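Local coordinates for YECBM32 (Yersinia enterocolitica, PDB 2JDA), which binds polygalacturonic acid, the backbone of pectin, in the periplasm as a calcium-containing carbohydrate-binding module, at residues I56-I61 against G100-F105. Sequence-based numbering, arbitrary orientation.
Sequences IENILI and GEKLTF. With SO4 (sulfate ion), chain H.
Residues 56-61 and 101-105 pair as antiparallel neighbours in one sheet of a beta-sandwich, with Ile59 facing Leu103 and Ile61 facing Glu101 as hydrogen-bonded pairs. Ile59 N donates a hydrogen bond to Leu103 O at 2.9 Å, in the plane of that carbonyl, and Leu103 N returns a bond to Ile59 O. Two residues further along the strand, Ile61 and Glu101 exchange a second pair, Ile61 N reaching Glu101 O at 3.0 Å. Between these pairs Leu60 faces Lys102 in a non-hydrogen-bonded pair, its CA 3.3 Å from Glu101 O in a CA-H...O contact that gives this oxygen a second, weaker donor.

As in any beta strand the side chains alternate; in this F5/8 type C (discoidin-like) sandwich one face turns to the other sheet. There apolar side chains pack on strand 71-78: Ile59 on Ile75, Ile61 on Phe73, Leu103 on both. Ile61 CG2 touches Leu103 CD1 at 4.0 Å. At the far end the Phe105 ring lies against 56-59, its broad apolar surface suiting a place where it meets Ile56 CG2, in plane at the edge, together with Ile59 CG1 and CD1, the latter 3.9 Å from CE2. Glu57 O sits over one face, offset toward the rim. A water donates to both Glu57 O and Phe105 O. Glu101, on the Ile61 face, forms a salt bridge from OE1 to Arg142 and accepts at OE2 from Ser94 N.

On the other face Asn58 and Lys102 cross obliquely, Lys102 CG resting 4.1 Å from Asn58 CG. Asn58 OD1 accepts from Ser135 N, while the long lysine carries its amine to a weak bond with a sulfate, probably from the crystallisation liquor. At Gly100 (phi 78°, psi 178°) a CB would jam against the preceding carbonyl O and crowd Ile61 O, so glycine suits this place.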
# COMPACT_ATOMS: atom_id res chain seq x y z
N ILE A 56 -1.65 -13.76 -5.25
CA ILE A 56 -2.14 -12.42 -4.90
C ILE A 56 -3.14 -11.99 -5.95
O ILE A 56 -2.81 -11.99 -7.16
CB ILE A 56 -0.99 -11.38 -4.90
CG1 ILE A 56 0.27 -11.89 -4.24
CG2 ILE A 56 -1.49 -10.06 -4.40
CD1 ILE A 56 0.09 -12.11 -2.89
N GLU A 57 -4.33 -11.62 -5.52
CA GLU A 57 -5.39 -11.22 -6.43
C GLU A 57 -5.94 -9.84 -6.17
O GLU A 57 -6.57 -9.27 -7.07
CB GLU A 57 -6.52 -12.21 -6.45
CG GLU A 57 -7.30 -12.41 -5.23
CD GLU A 57 -8.47 -13.34 -5.51
OE1 GLU A 57 -8.16 -14.52 -5.87
OE2 GLU A 57 -9.66 -12.89 -5.43
N ASN A 58 -5.72 -9.27 -4.98
CA ASN A 58 -6.15 -7.88 -4.77
C ASN A 58 -5.33 -7.23 -3.67
O ASN A 58 -4.68 -7.93 -2.90
CB ASN A 58 -7.65 -7.74 -4.53
CG ASN A 58 -8.10 -8.09 -3.19
OD1 ASN A 58 -7.56 -7.62 -2.19
ND2 ASN A 58 -9.14 -8.94 -3.11
N ILE A 59 -5.34 -5.91 -3.66
CA ILE A 59 -4.77 -5.12 -2.57
C ILE A 59 -5.83 -4.11 -2.15
O ILE A 59 -6.33 -3.35 -2.98
CB ILE A 59 -3.48 -4.43 -3.02
CG1 ILE A 59 -2.40 -5.45 -3.36
CG2 ILE A 59 -3.04 -3.44 -1.96
CD1 ILE A 59 -1.26 -4.94 -4.29
N LEU A 60 -6.12 -4.07 -0.86
CA LEU A 60 -6.92 -3.02 -0.25
C LEU A 60 -5.97 -1.91 0.21
O LEU A 60 -5.03 -2.18 0.95
CB LEU A 60 -7.69 -3.58 0.95
CG LEU A 60 -8.39 -2.50 1.83
CD1 LEU A 60 -9.57 -1.88 1.14
CD2 LEU A 60 -8.81 -3.09 3.16
N ILE A 61 -6.21 -0.68 -0.22
CA ILE A 61 -5.45 0.49 0.20
C ILE A 61 -6.40 1.52 0.80
O ILE A 61 -7.44 1.84 0.25
CB ILE A 61 -4.55 1.04 -0.93
CG1 ILE A 61 -3.64 2.13 -0.36
CG2 ILE A 61 -5.35 1.53 -2.14
CD1 ILE A 61 -2.57 2.60 -1.32
N GLY A 100 -11.57 3.60 1.25
CA GLY A 100 -10.48 2.81 0.72
C GLY A 100 -10.85 2.27 -0.65
O GLY A 100 -11.95 2.52 -1.16
N GLU A 101 -9.91 1.56 -1.25
CA GLU A 101 -10.10 1.01 -2.59
C GLU A 101 -9.58 -0.41 -2.67
O GLU A 101 -8.55 -0.73 -2.03
CB GLU A 101 -9.37 1.81 -3.65
CG GLU A 101 -9.83 3.24 -3.77
CD GLU A 101 -9.04 4.00 -4.80
OE1 GLU A 101 -9.34 3.85 -6.01
OE2 GLU A 101 -8.16 4.80 -4.39
N LYS A 102 -10.26 -1.24 -3.47
CA LYS A 102 -9.85 -2.62 -3.70
C LYS A 102 -9.28 -2.65 -5.11
O LYS A 102 -10.00 -2.57 -6.11
CB LYS A 102 -11.07 -3.54 -3.59
CG LYS A 102 -10.75 -4.99 -3.79
CD LYS A 102 -11.96 -5.90 -3.53
CE LYS A 102 -12.82 -6.07 -4.69
NZ LYS A 102 -13.59 -7.39 -4.48
N LEU A 103 -7.97 -2.78 -5.18
CA LEU A 103 -7.23 -2.80 -6.43
C LEU A 103 -7.11 -4.21 -6.90
O LEU A 103 -6.70 -5.08 -6.12
CB LEU A 103 -5.82 -2.20 -6.24
CG LEU A 103 -5.76 -0.84 -5.54
CD1 LEU A 103 -4.31 -0.44 -5.41
CD2 LEU A 103 -6.60 0.20 -6.21
N THR A 104 -7.40 -4.44 -8.18
CA THR A 104 -7.34 -5.80 -8.76
C THR A 104 -6.45 -5.81 -10.00
O THR A 104 -6.19 -4.78 -10.59
CB THR A 104 -8.73 -6.35 -9.08
OG1 THR A 104 -9.36 -5.52 -10.06
CG2 THR A 104 -9.62 -6.35 -7.87
N PHE A 105 -6.04 -7.01 -10.40
CA PHE A 105 -5.01 -7.19 -11.39
C PHE A 105 -4.94 -8.68 -11.68
O PHE A 105 -5.45 -9.52 -10.93
CB PHE A 105 -3.65 -6.69 -10.89
CG PHE A 105 -3.41 -6.97 -9.43
CD1 PHE A 105 -2.97 -8.21 -9.02
CD2 PHE A 105 -3.69 -6.02 -8.47
CE1 PHE A 105 -2.77 -8.47 -7.66
CE2 PHE A 105 -3.53 -6.27 -7.15
CZ PHE A 105 -3.07 -7.51 -6.72
S SO4 H . -16.78 -6.42 -7.89
O1 SO4 H . -16.74 -4.98 -8.05
O2 SO4 H . -15.48 -6.87 -7.33
O3 SO4 H . -17.79 -6.70 -6.86
O4 SO4 H . -16.89 -7.01 -9.13
O HOH W 1 -7.58 -10.14 -9.39
O HOH W 2 -7.52 4.43 -2.08